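Argininosuccinate lyase (Chelativorans sp., PDB 6RXA) acts as EDDS lyase, a C-N lyase of the aspartase/fumarase superfamily that breaks carbon-nitrogen bonds and releases fumarate, here as an engineered double variant. Local coordinates at the interface of chains A and B. Sequence-based numbering; all coordinates share one arbitrary frame. Chains: chain A/B, Argininosuccinate lyase.

Contact 1: the interface of chains A and B. Residues chain A 260, 288-290, 293; chain B 158-161.
The flat amide of A:Gln260 carries the aliphatic stem of B:Arg160 on one face. This is a subunit contact of the aspartase/fumarase superfamily. A:Asn288 and A:Pro289 close the signature sequence GTSSIMPQKKNP. B:Arg160 CD sits almost straight above A:Gln260 CD, at 3.4 Å, and CB and CG lie over the same face. The two side chains cross at about a right angle, and the guanidinium plane is turned 53° from the amide. Over the face that carries B:Arg160 CD, A:Gln260 OE1 is also met by B:Arg160 NH1, a weak bond. At the NE2 edge, A:Gln260 donates to A:Glu293 OE1 at 2.8 Å, with the carboxylate oxygen in the amide plane. The same NE2 reaches the backbone O of B:Gln159 at 3.1 Å, from above that carbonyl's plane. B:Gln159 and B:Arg160 form the tight turn between strands 153-158 and 161-167, both with left-handed backbone torsions.

The amide of B:Gln159 has A:Asn288 over one face, with CG 3.8 Å from B:Gln159 CD and the two amides 35° apart. A:Met290, an engineered residue, lies beyond the NE2 end, towards the opposite face, with its sulphur, SD, 4.2 Å from B:Gln159 NE2. The stem of B:Gln159 runs along the carboxylate of A:Glu293, with B:Gln159 CG 3.4 Å from A:Glu293 OE2. Its CG is anti to the carbonyl carbon (chi1 -52°) and the chain is extended, which carries the amide between A:Asn288 and the A:Glu293 carboxylate.

A:Gln260 NE2 thus has two acceptors, one from each chain, which should fix the rotation of its amide. A:Glu293, which also touches B:Gln159 directly, is likely to orient that amide. A:Pro289 packs through CG against B:Gln159 O, and through CD against B:Lys161 CG. Water 1 bridges A:Gln260 O and B:Arg160 O. B:Thr158 precedes the turn and, like A:Asn288, belongs to a fumarate-binding site.

Contact 2: the interface of chains A and B. Residues chain A 263-265, 287, 289; chain B 160-162.
Charge pairing joins the ammonium group of B:Lys161 to the carboxylate of A:Asp265. B:Lys161 NZ lies 2.9 Å from A:Asp265 OD1 and comes from above the carboxylate plane, 52° out of it. The two side chains cross at about a right angle. In this aspartase/fumarase-type subunit interface, B:Lys161 opens strand 161-167. A:Asp265 lies in the segment after helix 236-262, and A:Lys287 belongs to the superfamily's signature sequence.

Hydrogen bonds add to the pairing. B:Lys161 NZ also donates to the backbone O of A:Ser263 at 2.7 Å, nearly along the C=O axis. The ammonium is therefore gripped by a carboxylate and a main-chain carbonyl of the same chain. The other carboxylate oxygen, A:Asp265 OD2, accepts the backbone N of B:Glu162 at 3.0 Å, nearly along its C-O axis. The side chain of A:Asp265 thus spans two consecutive residues of the strand. An alanine in place of B:Lys161 would probably leave the A:Asp265 carboxylate without its opposite charge and the A:Ser263 carbonyl without this donor.

Water bridges run beside these bonds. Water 2 links A:Asp265 N to B:Arg160 O. Water 3 links A:Asp265 OD2 to B:Glu162 O.

Packing is made by the lysine stem, which is bent at chi2 (-62°) and chi3. B:Lys161 CE rests 3.2 Å from the backbone O of A:Lys287, and B:Lys161 CD lies 3.9 Å from A:Asp265 CG. A:Thr264 sets its methyl CG2 3.5 Å from B:Arg160 O. B:Glu162 CG lies 4.0 Å from A:Asp265 CB. The two carboxylates are turned 81° apart. B:Lys161 may offset the charge of A:Asp265, whose OD2 lies 4.6 Å from B:Glu162 OE2.

Contact 1: the interface of chains A and B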
# COMPACT_ATOMS: atom_id res chain seq x y z
N GLN A 260 -0.12 -21.28 14.71
CA GLN A 260 0.92 -21.94 13.93
C GLN A 260 2.19 -22.15 14.76
O GLN A 260 2.83 -23.20 14.67
CB GLN A 260 1.22 -21.16 12.66
CG GLN A 260 1.98 -21.97 11.63
CD GLN A 260 2.17 -21.25 10.32
OE1 GLN A 260 1.94 -20.04 10.21
NE2 GLN A 260 2.63 -21.99 9.31
N ASN A 288 0.44 -30.33 7.97
CA ASN A 288 0.72 -28.95 7.58
C ASN A 288 -0.45 -28.03 7.95
O ASN A 288 -1.61 -28.38 7.73
CB ASN A 288 0.94 -28.85 6.08
CG ASN A 288 2.31 -29.31 5.67
OD1 ASN A 288 3.28 -29.16 6.41
ND2 ASN A 288 2.40 -29.84 4.47
N PRO A 289 -0.13 -26.83 8.46
CA PRO A 289 -1.17 -25.87 8.88
C PRO A 289 -1.72 -25.07 7.70
O PRO A 289 -1.67 -23.84 7.67
CB PRO A 289 -0.43 -25.01 9.90
CG PRO A 289 1.00 -24.98 9.36
CD PRO A 289 1.23 -26.37 8.81
N MET A 290 -2.25 -25.79 6.72
CA MET A 290 -2.70 -25.15 5.49
C MET A 290 -3.88 -24.23 5.73
O MET A 290 -4.00 -23.19 5.05
CB MET A 290 -3.05 -26.26 4.49
CG MET A 290 -3.37 -25.76 3.12
SD MET A 290 -2.02 -24.87 2.33
CE MET A 290 -2.15 -25.51 0.65
N GLU A 293 -2.28 -20.98 7.01
CA GLU A 293 -1.52 -20.21 6.03
C GLU A 293 -2.42 -19.60 4.97
O GLU A 293 -2.20 -18.45 4.57
CB GLU A 293 -0.41 -21.06 5.43
CG GLU A 293 0.71 -21.33 6.46
CD GLU A 293 2.03 -21.68 5.85
OE1 GLU A 293 3.05 -21.55 6.57
OE2 GLU A 293 2.06 -22.15 4.68
N THR B 158 9.35 -26.07 6.08
CA THR B 158 8.37 -25.50 5.15
C THR B 158 7.05 -25.37 5.91
O THR B 158 6.69 -26.24 6.71
CB THR B 158 8.18 -26.34 3.88
OG1 THR B 158 7.63 -27.61 4.23
CG2 THR B 158 9.50 -26.56 3.15
N GLN B 159 6.34 -24.26 5.70
CA GLN B 159 5.08 -24.03 6.42
C GLN B 159 5.28 -24.11 7.94
O GLN B 159 4.37 -24.51 8.68
CB GLN B 159 3.98 -25.00 5.95
CG GLN B 159 3.80 -25.02 4.44
CD GLN B 159 2.70 -25.96 3.98
OE1 GLN B 159 2.96 -26.88 3.22
NE2 GLN B 159 1.48 -25.71 4.43
N ARG B 160 6.46 -23.71 8.43
CA ARG B 160 6.79 -23.71 9.86
C ARG B 160 6.71 -25.11 10.47
O ARG B 160 6.48 -25.27 11.67
CB ARG B 160 5.97 -22.69 10.65
CG ARG B 160 6.25 -21.27 10.23
CD ARG B 160 5.32 -20.30 10.95
NE ARG B 160 5.70 -18.91 10.78
CZ ARG B 160 4.99 -17.88 11.20
NH1 ARG B 160 3.79 -18.05 11.72
NH2 ARG B 160 5.49 -16.65 11.10
N LYS B 161 6.94 -26.13 9.64
CA LYS B 161 7.03 -27.52 10.08
C LYS B 161 8.34 -28.13 9.59
O LYS B 161 8.81 -27.82 8.50
CB LYS B 161 5.84 -28.34 9.54
CG LYS B 161 4.52 -28.14 10.32
CD LYS B 161 4.67 -28.59 11.78
CE LYS B 161 3.38 -29.22 12.35
NZ LYS B 161 3.56 -29.72 13.75
O HOH W 1 3.69 -24.93 12.56

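Contact 2: the interface of chains A and B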
# COMPACT_ATOMS: atom_id res chain seq x y z
N SER A 263 1.68 -24.88 17.41
CA SER A 263 1.60 -26.21 16.81
C SER A 263 2.84 -26.58 16.01
O SER A 263 2.83 -27.61 15.33
CB SER A 263 0.32 -26.35 15.98
OG SER A 263 0.25 -25.40 14.91
N THR A 264 3.92 -25.82 16.11
CA THR A 264 5.19 -26.27 15.56
C THR A 264 5.60 -27.58 16.21
O THR A 264 5.15 -27.93 17.31
CB THR A 264 6.32 -25.25 15.78
OG1 THR A 264 6.45 -24.94 17.17
CG2 THR A 264 6.09 -24.00 14.94
N ASP A 265 6.50 -28.30 15.53
CA ASP A 265 7.06 -29.51 16.09
C ASP A 265 7.83 -29.23 17.38
O ASP A 265 7.97 -30.11 18.24
CB ASP A 265 8.00 -30.16 15.06
CG ASP A 265 7.27 -30.60 13.81
OD1 ASP A 265 6.13 -31.09 13.94
OD2 ASP A 265 7.82 -30.48 12.71
N LYS A 287 2.22 -32.74 8.95
CA LYS A 287 0.86 -32.34 9.28
C LYS A 287 0.87 -30.82 9.13
O LYS A 287 1.30 -30.11 10.04
CB LYS A 287 0.46 -32.79 10.67
CG LYS A 287 -0.97 -32.40 11.00
CD LYS A 287 -1.47 -33.03 12.28
CE LYS A 287 -2.82 -32.44 12.66
NZ LYS A 287 -3.58 -33.30 13.63
N PRO A 289 -0.13 -26.83 8.46
CA PRO A 289 -1.17 -25.87 8.88
C PRO A 289 -1.72 -25.07 7.70
O PRO A 289 -1.67 -23.84 7.67
CB PRO A 289 -0.43 -25.01 9.90
CG PRO A 289 1.00 -24.98 9.36
CD PRO A 289 1.23 -26.37 8.81
N ARG B 160 6.46 -23.71 8.43
CA ARG B 160 6.79 -23.71 9.86
C ARG B 160 6.71 -25.11 10.47
O ARG B 160 6.48 -25.27 11.67
CB ARG B 160 5.97 -22.69 10.65
CG ARG B 160 6.25 -21.27 10.23
CD ARG B 160 5.32 -20.30 10.95
NE ARG B 160 5.70 -18.91 10.78
CZ ARG B 160 4.99 -17.88 11.20
NH1 ARG B 160 3.79 -18.05 11.72
NH2 ARG B 160 5.49 -16.65 11.10
N LYS B 161 6.94 -26.13 9.64
CA LYS B 161 7.03 -27.52 10.08
C LYS B 161 8.34 -28.13 9.59
O LYS B 161 8.81 -27.82 8.50
CB LYS B 161 5.84 -28.34 9.54
CG LYS B 161 4.52 -28.14 10.32
CD LYS B 161 4.67 -28.59 11.78
CE LYS B 161 3.38 -29.22 12.35
NZ LYS B 161 3.56 -29.72 13.75
N GLU B 162 8.93 -29.00 10.41
CA GLU B 162 10.20 -29.61 10.03
C GLU B 162 10.03 -30.42 8.76
O GLU B 162 9.11 -31.25 8.65
CB GLU B 162 10.71 -30.52 11.15
CG GLU B 162 11.05 -29.79 12.44
CD GLU B 162 11.90 -30.61 13.39
OE1 GLU B 162 12.40 -31.67 12.99
OE2 GLU B 162 12.05 -30.17 14.57
O HOH W 2 7.89 -27.08 13.32
O HOH W 3 7.24 -31.98 10.55

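Contact 1 and contact 2 are neighbouring parts of one interface, with the centres of their C-alpha atoms about 5 Å apart. They share A:Pro289, B:Arg160 and B:Lys161. On chain B, the hairpin turn serves contact 1 and the start of strand 161-167 serves contact 2. On chain A, helix 236-262 and the segment after it run from one contact to the other, as do residues 287-289. The two-fold symmetry repeats both contacts with the chains exchanged. Superfamily members are tetramers whose active sites draw on several subunits, so this hairpin likely helps place signature-sequence residues for substrate binding.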